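Local coordinates for protein xylose isomerase-like TIM barrel (Anabaena variabilis ATCC 29413, PDB 2QW5) that binds zinc and D-xylose in a TIM barrel and is probably a sugar or sugar-phosphate isomerase or epimerase, at residues 301-306 / 312-317; 283-288 / 293-298; 35-40 / 48-53. All blocks are in the same frame, centred on the assembly; numbering follows the deposited sequence.

Contact 1: residues 301-306 / 312-317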
loop_
_atom_site.group_PDB
_atom_site.type_symbol
_atom_site.label_atom_id
_atom_site.label_comp_id
_atom_site.label_asym_id
_atom_site.label_seq_id
_atom_site.Cartn_x
_atom_site.Cartn_y
_atom_site.Cartn_z
ATOM N N TRP A 301 -3.335 24.029 16.835
ATOM C CA TRP A 301 -4.778 23.917 16.986
ATOM C C TRP A 301 -5.513 25.162 16.533
ATOM O O TRP A 301 -5.070 26.277 16.772
ATOM C CB TRP A 301 -5.196 23.504 18.391
ATOM C CG TRP A 301 -4.760 24.389 19.469
ATOM C CD1 TRP A 301 -3.600 24.317 20.139
ATOM C CD2 TRP A 301 -5.521 25.445 20.085
ATOM N NE1 TRP A 301 -3.544 25.292 21.094
ATOM C CE2 TRP A 301 -4.720 25.981 21.105
ATOM C CE3 TRP A 301 -6.783 26.000 19.851
ATOM C CZ2 TRP A 301 -5.123 27.054 21.908
ATOM C CZ3 TRP A 301 -7.200 27.081 20.654
ATOM C CH2 TRP A 301 -6.357 27.596 21.668
ATOM N N ILE A 302 -6.630 24.940 15.861
ATOM C CA ILE A 302 -7.398 26.007 15.245
ATOM C C ILE A 302 -8.466 26.479 16.243
ATOM O O ILE A 302 -9.364 25.704 16.551
ATOM C CB ILE A 302 -8.011 25.559 13.933
ATOM C CG1 ILE A 302 -6.909 25.113 12.959
ATOM C CG2 ILE A 302 -8.794 26.728 13.298
ATOM C CD1 ILE A 302 -7.428 24.190 11.804
ATOM N N PRO A 303 -8.365 27.736 16.743
ATOM C CA PRO A 303 -9.365 28.230 17.696
ATOM C C PRO A 303 -10.796 28.144 17.161
ATOM O O PRO A 303 -11.045 28.519 16.014
ATOM C CB PRO A 303 -8.939 29.683 17.921
ATOM C CG PRO A 303 -7.482 29.656 17.724
ATOM C CD PRO A 303 -7.357 28.788 16.494
ATOM N N ASP A 304 -11.665 27.562 17.995
ATOM C CA ASP A 304 -13.099 27.272 17.740
ATOM C C ASP A 304 -13.337 25.895 17.115
ATOM O O ASP A 304 -14.309 25.228 17.500
ATOM C CB ASP A 304 -13.875 28.416 17.051
ATOM C CG ASP A 304 -14.017 29.641 17.961
ATOM O OD1 ASP A 304 -14.593 29.485 19.063
ATOM O OD2 ASP A 304 -13.556 30.744 17.586
ATOM N N GLU A 305 -12.465 25.446 16.208
ATOM C CA GLU A 305 -12.602 24.103 15.658
ATOM C C GLU A 305 -12.078 23.090 16.652
ATOM O O GLU A 305 -12.826 22.190 17.086
ATOM C CB GLU A 305 -11.873 23.940 14.330
ATOM C CG GLU A 305 -11.976 22.502 13.759
ATOM C CD GLU A 305 -11.213 22.315 12.482
ATOM O OE1 GLU A 305 -10.776 23.329 11.892
ATOM O OE2 GLU A 305 -11.066 21.144 12.069
ATOM N N ASP A 306 -10.791 23.224 16.984
ATOM C CA ASP A 306 -10.118 22.285 17.860
ATOM C C ASP A 306 -10.215 22.750 19.302
ATOM O O ASP A 306 -10.277 23.957 19.549
ATOM C CB ASP A 306 -8.644 22.179 17.496
ATOM C CG ASP A 306 -8.417 21.709 16.076
ATOM O OD1 ASP A 306 -8.986 20.670 15.669
ATOM O OD2 ASP A 306 -7.600 22.357 15.393
ATOM N N PRO A 312 1.248 25.883 20.905
ATOM C CA PRO A 312 0.871 27.028 20.062
ATOM C C PRO A 312 -0.326 26.738 19.142
ATOM O O PRO A 312 -0.475 25.594 18.654
ATOM C CB PRO A 312 2.158 27.294 19.256
ATOM C CG PRO A 312 3.230 26.761 20.093
ATOM C CD PRO A 312 2.657 25.516 20.675
ATOM N N ASN A 313 -1.198 27.745 18.987
ATOM C CA ASN A 313 -2.383 27.659 18.140
ATOM C C ASN A 313 -2.048 28.189 16.742
ATOM O O ASN A 313 -0.957 28.726 16.519
ATOM C CB ASN A 313 -3.638 28.280 18.795
ATOM C CG ASN A 313 -3.680 29.799 18.819
ATOM O OD1 ASN A 313 -3.166 30.498 17.958
ATOM N ND2 ASN A 313 -4.379 30.312 19.818
ATOM N N ALA A 314 -2.996 28.023 15.831
ATOM C CA ALA A 314 -2.846 28.448 14.432
ATOM C C ALA A 314 -2.493 29.932 14.273
ATOM O O ALA A 314 -1.661 30.299 13.449
ATOM C CB ALA A 314 -4.143 28.106 13.639
ATOM N N TYR A 315 -3.099 30.786 15.107
ATOM C CA TYR A 315 -2.870 32.226 15.060
ATOM C C TYR A 315 -1.538 32.642 15.638
ATOM O O TYR A 315 -0.903 33.556 15.121
ATOM C CB TYR A 315 -4.025 32.979 15.742
ATOM C CG TYR A 315 -5.365 32.787 15.080
ATOM C CD1 TYR A 315 -5.502 32.817 13.690
ATOM C CD2 TYR A 315 -6.523 32.705 15.838
ATOM C CE1 TYR A 315 -6.714 32.657 13.079
ATOM C CE2 TYR A 315 -7.776 32.553 15.232
ATOM C CZ TYR A 315 -7.860 32.544 13.851
ATOM O OH TYR A 315 -9.059 32.411 13.226
ATOM N N ASP A 316 -1.112 31.961 16.703
ATOM C CA ASP A 316 0.214 32.159 17.281
ATOM C C ASP A 316 1.285 31.952 16.202
ATOM O O ASP A 316 2.145 32.801 16.017
ATOM C CB ASP A 316 0.484 31.186 18.447
ATOM C CG ASP A 316 -0.515 31.341 19.595
ATOM O OD1 ASP A 316 -1.010 32.464 19.851
ATOM O OD2 ASP A 316 -0.809 30.320 20.245
ATOM N N ILE A 317 1.205 30.828 15.495
ATOM C CA ILE A 317 2.183 30.510 14.445
ATOM C C ILE A 317 2.124 31.538 13.293
ATOM O O ILE A 317 3.176 31.996 12.833
ATOM C CB ILE A 317 2.031 29.049 13.961
ATOM C CG1 ILE A 317 2.325 28.067 15.118
ATOM C CG2 ILE A 317 2.953 28.712 12.769
ATOM C CD1 ILE A 317 3.704 28.193 15.768
#

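Contact 2: residues 283-288 / 293-298. With XLS (D-xylose), chain C.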
loop_
_atom_site.group_PDB
_atom_site.type_symbol
_atom_site.label_atom_id
_atom_site.label_comp_id
_atom_site.label_asym_id
_atom_site.label_seq_id
_atom_site.Cartn_x
_atom_site.Cartn_y
_atom_site.Cartn_z
ATOM N N PHE A 283 1.752 24.443 6.273
ATOM C CA PHE A 283 0.884 23.282 6.148
ATOM C C PHE A 283 0.588 22.814 7.564
ATOM O O PHE A 283 1.420 22.214 8.215
ATOM C CB PHE A 283 1.565 22.175 5.340
ATOM C CG PHE A 283 1.628 22.471 3.884
ATOM C CD1 PHE A 283 2.535 23.394 3.400
ATOM C CD2 PHE A 283 0.767 21.856 2.994
ATOM C CE1 PHE A 283 2.610 23.686 2.026
ATOM C CE2 PHE A 283 0.864 22.139 1.599
ATOM C CZ PHE A 283 1.781 23.066 1.155
ATOM N N ASN A 284 -0.591 23.125 8.079
ATOM C CA ASN A 284 -0.925 22.680 9.439
ATOM C C ASN A 284 -1.115 21.142 9.463
ATOM O O ASN A 284 -1.372 20.523 8.432
ATOM C CB ASN A 284 -2.141 23.462 9.936
ATOM C CG ASN A 284 -2.330 23.373 11.424
ATOM O OD1 ASN A 284 -1.466 22.847 12.126
ATOM N ND2 ASN A 284 -3.474 23.901 11.933
ATOM N N ALA A 285 -0.919 20.510 10.615
ATOM C CA ALA A 285 -1.158 19.054 10.756
ATOM C C ALA A 285 -2.684 18.779 10.808
ATOM O O ALA A 285 -3.258 18.461 11.844
ATOM C CB ALA A 285 -0.396 18.475 11.959
ATOM N N ILE A 286 -3.325 18.953 9.641
ATOM C CA ILE A 286 -4.749 18.734 9.453
ATOM C C ILE A 286 -4.842 17.406 8.731
ATOM O O ILE A 286 -3.870 17.014 8.020
ATOM C CB ILE A 286 -5.506 19.886 8.647
ATOM C CG1 ILE A 286 -4.871 20.135 7.269
ATOM C CG2 ILE A 286 -5.563 21.160 9.489
ATOM C CD1 ILE A 286 -5.683 21.084 6.348
ATOM N N PRO A 287 -5.994 16.724 8.827
ATOM C CA PRO A 287 -6.143 15.414 8.163
ATOM C C PRO A 287 -5.663 15.340 6.701
ATOM O O PRO A 287 -5.058 14.336 6.308
ATOM C CB PRO A 287 -7.639 15.155 8.281
ATOM C CG PRO A 287 -7.982 15.758 9.620
ATOM C CD PRO A 287 -7.229 17.065 9.584
ATOM N N ALA A 288 -5.835 16.413 5.926
ATOM C CA ALA A 288 -5.384 16.393 4.537
ATOM C C ALA A 288 -3.865 16.230 4.351
ATOM O O ALA A 288 -3.457 15.720 3.312
ATOM C CB ALA A 288 -5.908 17.615 3.772
ATOM N N LEU A 293 2.340 14.468 3.955
ATOM C CA LEU A 293 3.573 15.153 4.403
ATOM C C LEU A 293 4.284 14.470 5.588
ATOM O O LEU A 293 5.306 14.984 6.067
ATOM C CB LEU A 293 3.305 16.624 4.688
ATOM C CG LEU A 293 2.730 17.474 3.530
ATOM C CD1 LEU A 293 2.771 18.911 3.902
ATOM C CD2 LEU A 293 3.490 17.272 2.232
ATOM N N ARG A 294 3.752 13.339 6.070
ATOM C CA ARG A 294 4.362 12.539 7.166
ATOM C C ARG A 294 4.635 13.419 8.359
ATOM O O ARG A 294 5.757 13.557 8.820
ATOM C CB ARG A 294 5.614 11.794 6.652
ATOM C CG ARG A 294 5.212 10.783 5.574
ATOM C CD ARG A 294 6.411 10.024 5.076
ATOM N NE ARG A 294 5.983 8.886 4.286
ATOM C CZ ARG A 294 6.775 8.036 3.636
ATOM N NH1 ARG A 294 8.086 8.197 3.572
ATOM N NH2 ARG A 294 6.222 7.013 3.001
ATOM N N LEU A 295 3.552 14.029 8.853
ATOM C CA LEU A 295 3.649 15.022 9.887
ATOM C C LEU A 295 3.607 14.389 11.269
ATOM O O LEU A 295 2.568 13.980 11.734
ATOM C CB LEU A 295 2.554 16.098 9.731
ATOM C CG LEU A 295 2.572 16.934 8.438
ATOM C CD1 LEU A 295 1.361 17.890 8.387
ATOM C CD2 LEU A 295 3.916 17.651 8.294
ATOM N N THR A 296 4.777 14.310 11.885
ATOM C CA THR A 296 4.943 13.768 13.219
ATOM C C THR A 296 4.751 14.892 14.267
ATOM O O THR A 296 4.508 14.606 15.440
ATOM C CB THR A 296 6.314 13.117 13.388
ATOM O OG1 THR A 296 7.300 14.140 13.330
ATOM C CG2 THR A 296 6.605 12.022 12.261
ATOM N N ARG A 297 4.866 16.159 13.843
ATOM C CA ARG A 297 4.702 17.305 14.732
ATOM C C ARG A 297 3.256 17.513 15.171
ATOM O O ARG A 297 2.305 17.218 14.433
ATOM C CB ARG A 297 5.211 18.605 14.087
ATOM C CG ARG A 297 4.601 19.003 12.691
ATOM C CD ARG A 297 5.106 20.372 12.242
ATOM N NE ARG A 297 5.066 20.532 10.783
ATOM C CZ ARG A 297 4.024 20.929 10.054
ATOM N NH1 ARG A 297 2.865 21.218 10.613
ATOM N NH2 ARG A 297 4.159 21.015 8.726
ATOM N N ARG A 298 3.108 18.125 16.336
ATOM C CA ARG A 298 1.778 18.438 16.828
ATOM C C ARG A 298 1.096 19.536 15.978
ATOM O O ARG A 298 1.765 20.412 15.375
ATOM C CB ARG A 298 1.822 18.897 18.283
ATOM C CG ARG A 298 2.259 17.850 19.238
ATOM C CD ARG A 298 2.110 18.371 20.664
ATOM N NE ARG A 298 2.595 17.384 21.624
ATOM C CZ ARG A 298 1.902 16.344 22.106
ATOM N NH1 ARG A 298 0.637 16.090 21.751
ATOM N NH2 ARG A 298 2.497 15.519 22.966
HETATM C C1 XLS C . 2.259 21.446 -1.895
HETATM C C2 XLS C . 1.369 21.610 -3.121
HETATM C C3 XLS C . 0.031 20.791 -3.056
HETATM C C4 XLS C . -1.168 21.500 -3.654
HETATM O O1 XLS C . 3.691 21.412 -1.904
HETATM O O2 XLS C . 1.170 22.986 -3.445
HETATM O O3 XLS C . -0.433 20.330 -1.786
HETATM O O4 XLS C . -0.820 21.951 -4.932
HETATM O O HOH W 1 1.302 21.616 13.163
#

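Contact 3: residues 35-40 / 48-53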
loop_
_atom_site.group_PDB
_atom_site.type_symbol
_atom_site.label_atom_id
_atom_site.label_comp_id
_atom_site.label_asym_id
_atom_site.label_seq_id
_atom_site.Cartn_x
_atom_site.Cartn_y
_atom_site.Cartn_z
ATOM N N ALA A 35 -13.943 35.115 9.430
ATOM C CA ALA A 35 -13.390 35.306 10.784
ATOM C C ALA A 35 -11.880 35.035 10.840
ATOM O O ALA A 35 -11.165 35.745 11.528
ATOM C CB ALA A 35 -14.141 34.455 11.816
ATOM N N HIS A 36 -11.392 34.035 10.088
ATOM C CA HIS A 36 -9.939 33.767 10.000
ATOM C C HIS A 36 -9.226 34.932 9.332
ATOM O O HIS A 36 -8.221 35.420 9.839
ATOM C CB HIS A 36 -9.609 32.501 9.180
ATOM C CG HIS A 36 -9.952 31.205 9.859
ATOM N ND1 HIS A 36 -9.861 31.028 11.222
ATOM C CD2 HIS A 36 -10.280 29.997 9.349
ATOM C CE1 HIS A 36 -10.203 29.787 11.526
ATOM N NE2 HIS A 36 -10.440 29.135 10.404
ATOM N N ILE A 37 -9.760 35.375 8.193
ATOM C CA ILE A 37 -9.177 36.497 7.430
ATOM C C ILE A 37 -9.086 37.766 8.283
ATOM O O ILE A 37 -8.053 38.415 8.280
ATOM C CB ILE A 37 -9.959 36.803 6.134
ATOM C CG1 ILE A 37 -9.753 35.699 5.092
ATOM C CG2 ILE A 37 -9.518 38.159 5.520
ATOM C CD1 ILE A 37 -10.605 35.830 3.857
ATOM N N LYS A 38 -10.153 38.093 9.019
ATOM C CA LYS A 38 -10.146 39.291 9.869
ATOM C C LYS A 38 -9.122 39.226 10.999
ATOM O O LYS A 38 -8.465 40.239 11.309
ATOM C CB LYS A 38 -11.548 39.597 10.411
ATOM C CG LYS A 38 -12.467 40.114 9.322
ATOM C CD LYS A 38 -13.828 40.534 9.813
ATOM C CE LYS A 38 -14.549 41.265 8.674
ATOM N NZ LYS A 38 -15.931 41.751 8.987
ATOM N N LYS A 39 -8.959 38.043 11.588
ATOM C CA LYS A 39 -7.966 37.832 12.637
ATOM C C LYS A 39 -6.584 37.990 12.044
ATOM O O LYS A 39 -5.729 38.672 12.594
ATOM C CB LYS A 39 -8.118 36.436 13.244
ATOM C CG LYS A 39 -7.262 36.194 14.541
ATOM C CD LYS A 39 -7.761 37.003 15.765
ATOM C CE LYS A 39 -7.391 36.401 17.160
ATOM N NZ LYS A 39 -5.936 36.366 17.543
ATOM N N LEU A 40 -6.375 37.361 10.891
ATOM C CA LEU A 40 -5.070 37.383 10.245
ATOM C C LEU A 40 -4.669 38.780 9.802
ATOM O O LEU A 40 -3.518 39.158 9.949
ATOM C CB LEU A 40 -5.039 36.367 9.085
ATOM C CG LEU A 40 -5.072 34.900 9.590
ATOM C CD1 LEU A 40 -5.445 33.920 8.511
ATOM C CD2 LEU A 40 -3.753 34.484 10.217
ATOM N N PHE A 48 -4.500 36.335 0.827
ATOM C CA PHE A 48 -4.630 34.894 1.219
ATOM C C PHE A 48 -4.550 33.966 0.050
ATOM O O PHE A 48 -5.015 34.343 -0.995
ATOM C CB PHE A 48 -5.945 34.727 1.983
ATOM C CG PHE A 48 -6.016 35.630 3.165
ATOM C CD1 PHE A 48 -5.475 35.243 4.390
ATOM C CD2 PHE A 48 -6.470 36.920 3.017
ATOM C CE1 PHE A 48 -5.461 36.139 5.485
ATOM C CE2 PHE A 48 -6.446 37.840 4.094
ATOM C CZ PHE A 48 -5.941 37.442 5.325
ATOM N N GLU A 49 -3.924 32.789 0.201
ATOM C CA GLU A 49 -3.882 31.812 -0.882
ATOM C C GLU A 49 -4.996 30.848 -0.577
ATOM O O GLU A 49 -5.018 30.245 0.487
ATOM C CB GLU A 49 -2.606 30.962 -0.994
ATOM C CG GLU A 49 -1.296 31.624 -0.839
ATOM C CD GLU A 49 -0.153 30.692 -1.319
ATOM O OE1 GLU A 49 -0.297 29.427 -1.350
ATOM O OE2 GLU A 49 0.883 31.247 -1.668
ATOM N N PHE A 50 -5.889 30.698 -1.525
ATOM C CA PHE A 50 -7.020 29.774 -1.467
ATOM C C PHE A 50 -6.731 28.568 -2.331
ATOM O O PHE A 50 -6.556 28.730 -3.544
ATOM C CB PHE A 50 -8.258 30.471 -2.022
ATOM C CG PHE A 50 -8.985 31.361 -1.038
ATOM C CD1 PHE A 50 -8.443 31.756 0.194
ATOM C CD2 PHE A 50 -10.216 31.900 -1.437
ATOM C CE1 PHE A 50 -9.183 32.578 1.063
ATOM C CE2 PHE A 50 -10.930 32.735 -0.599
ATOM C CZ PHE A 50 -10.417 33.080 0.643
ATOM N N PRO A 51 -6.624 27.360 -1.707
ATOM C CA PRO A 51 -6.581 26.167 -2.545
ATOM C C PRO A 51 -7.937 25.965 -3.205
ATOM O O PRO A 51 -8.955 26.210 -2.574
ATOM C CB PRO A 51 -6.283 25.028 -1.556
ATOM C CG PRO A 51 -6.775 25.530 -0.218
ATOM C CD PRO A 51 -6.500 27.015 -0.269
ATOM N N ILE A 52 -7.951 25.588 -4.490
ATOM C CA ILE A 52 -9.195 25.291 -5.190
ATOM C C ILE A 52 -9.293 23.787 -5.327
ATOM O O ILE A 52 -8.552 23.163 -6.142
ATOM C CB ILE A 52 -9.342 26.014 -6.553
ATOM C CG1 ILE A 52 -9.193 27.545 -6.360
ATOM C CG2 ILE A 52 -10.677 25.629 -7.277
ATOM C CD1 ILE A 52 -10.180 28.222 -5.368
ATOM N N ALA A 53 -10.161 23.184 -4.489
ATOM C CA ALA A 53 -10.360 21.712 -4.501
ATOM C C ALA A 53 -10.911 21.275 -5.836
ATOM O O ALA A 53 -11.758 21.988 -6.380
ATOM C CB ALA A 53 -11.292 21.259 -3.373
#

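Contact 1: residues 301-306 / 312-317
Pro312 touches Trp301 with its carbonyl oxygen, which lies 3.7 Å from Trp301 CD1; the indole NE1 is turned to another carbonyl, that of Tyr311. At Asn313 the contact tightens. Its CB stands over the six-membered ring of Trp301, 3.6 Å from the centroid and 17° off the ring normal, a CH-pi contact; the amide plane is perpendicular to the indole. Asn313 CG sits between the backbone N and the carbonyl carbon (chi1 75°), which folds the amide back over the start of helix 314-332. There OD1 accepts from Asp316 N at 2.8 Å, and weakly from Tyr315 N, while Asp316 OD2 takes Asn313 N at 2.9 Å, on its anti side but well out of the carboxylate plane: a capping box with Asn313 as N-cap. The other amide corner, ND2, rests 3.8 Å from Pro303 CG. Ala314 N donates to Trp301 O at 2.9 Å, and Ala314 CB meets Ile302 CG1 at 4.1 Å. Tyr315 brings its CD2 to 3.7 Å from Pro303 CG, the two rings crossing at a slant, and carries its hydroxyl on to His36 of helix 27-42. On the opposing loop, Asp306 OD2 accepts from Ile302 N in a nearly straight bond, and Asp306 OD1 pairs with Lys299. The helix start is thus capped from within by Asn313 and Asp316 and tied to the 301-306 loop by the neighbouring amide of Ala314. Carbonyl and carboxylate oxygens gathered at this N-terminus should suit the positive end of the helix dipole.

Contact 2: residues 283-288 / 293-298
Phe283 O is gripped by both terminal nitrogens of Arg297, NH1 and NH2 each at 3.0 Å. The oxygen lies in the guanidinium plane and the donors in the carbonyl plane, so this end-on fork fixes the rotation of the group. Arg297 NH2 also reaches Asp252 O. Arg297 NH1 donates a further bond to a water, 3.0 Å away, which itself donates to Asn284 OD1 and, at 2.6 Å, to Arg298 O. One water thereby joins three residues of the two segments. Both corners of the Asn284 amide are used: OD1 accepts from the water, and ND2 donates to Phe300 O and Met17 O. Leu295 CD2 lies against one face of the Arg297 guanidinium, while its other branch, CD1, packs 3.6 Å from Ala285 CA, at the centre of an inverse gamma turn. Leu293 CD1 approaches the Phe283 ring obliquely near its root, 3.7 Å from CD2; the far end of that ring, CZ, comes to 3.5 Å from C1 of the bound D-xylose. Arg294, at positive phi, closes helix 287-290 in a Schellman motif. Arg298 forms a salt bridge with Glu153 of the second subunit, and Thr296 OG1 bonds Asn194 of that subunit. Phe283 follows the last barrel strand, 278-280, just beyond the zinc ligand Glu281; short helix 287-290 begins in the first segment and leads to the second, and the contact spans from the sugar pocket, at Phe283, to the second subunit, at 294-298.

Contact 3: residues 35-40 / 48-53
The Phe48 ring takes Ile37 on one face and Leu40 at its edge. Ile37 CG1 stands over the ring centre, 4.0 Å from the centroid and only 7° off the normal, a CH-pi contact, while its other branch, CG2, presses toward the rim at 3.4 Å from Phe48 CE2. Leu40 CB lies in the plane of the ring, 3.6 Å from Phe48 CE1, and Leu40 CD1 backs it up at the same carbon. The second ring, Phe50, is met at its edge by Ile37 CD1, 4.2 Å from CZ. Ile37 therefore reaches both aromatics: with CG1 beside the backbone N (chi1 -71°) and CD1 extended beyond it, the long branch passes over Phe48 and on to Phe50, leaving CG2 to the rim. All four touching residues are buried, and all the side chains that meet are apolar. The axes of helix segment 35-40 and strand segment 48-51 run nearly antiparallel, at 155° and 11.4 Å apart, as expected of the helix and following strand, 27-42 and 47-51, of a beta-alpha-beta unit in a TIM barrel. The strand alternates: Phe48 and Phe50 face outward to the helices, while Glu49 turns inward to Tyr245 and the zinc ligand Gln247. Strand 11-14, which opens the unit, adds Ile13 beside Leu40 and Phe48, and helix 60-76 closes over the same layer, Leu74 on Ile37 and Leu70 on Phe50.

In the fold
Contact 3 is core, a dry layer between a barrel strand and its helix; contact 2 is also buried but polar in part, reaching from the sugar pocket to another subunit; contact 1 is partly exposed, farther from the chain centre and away from the annotated sites. Helix 27-42 links contacts 3 and 1: beside the Tyr315-His36 bond, Tyr315 packs on Lys39 and Leu40, and Ile302 on His36. Ile302 also touches Asn284 and Ile286, so the loop of contact 1 lies against contact 2. Contacts 2 and 3 do not touch, their nearest atoms being about 7 Å apart. Between helix and strand, contact 3 relies on apolar side-chain packing; contact 1 adds a helix cap and a backbone bond, contact 2 an arginine fork and a bridging water.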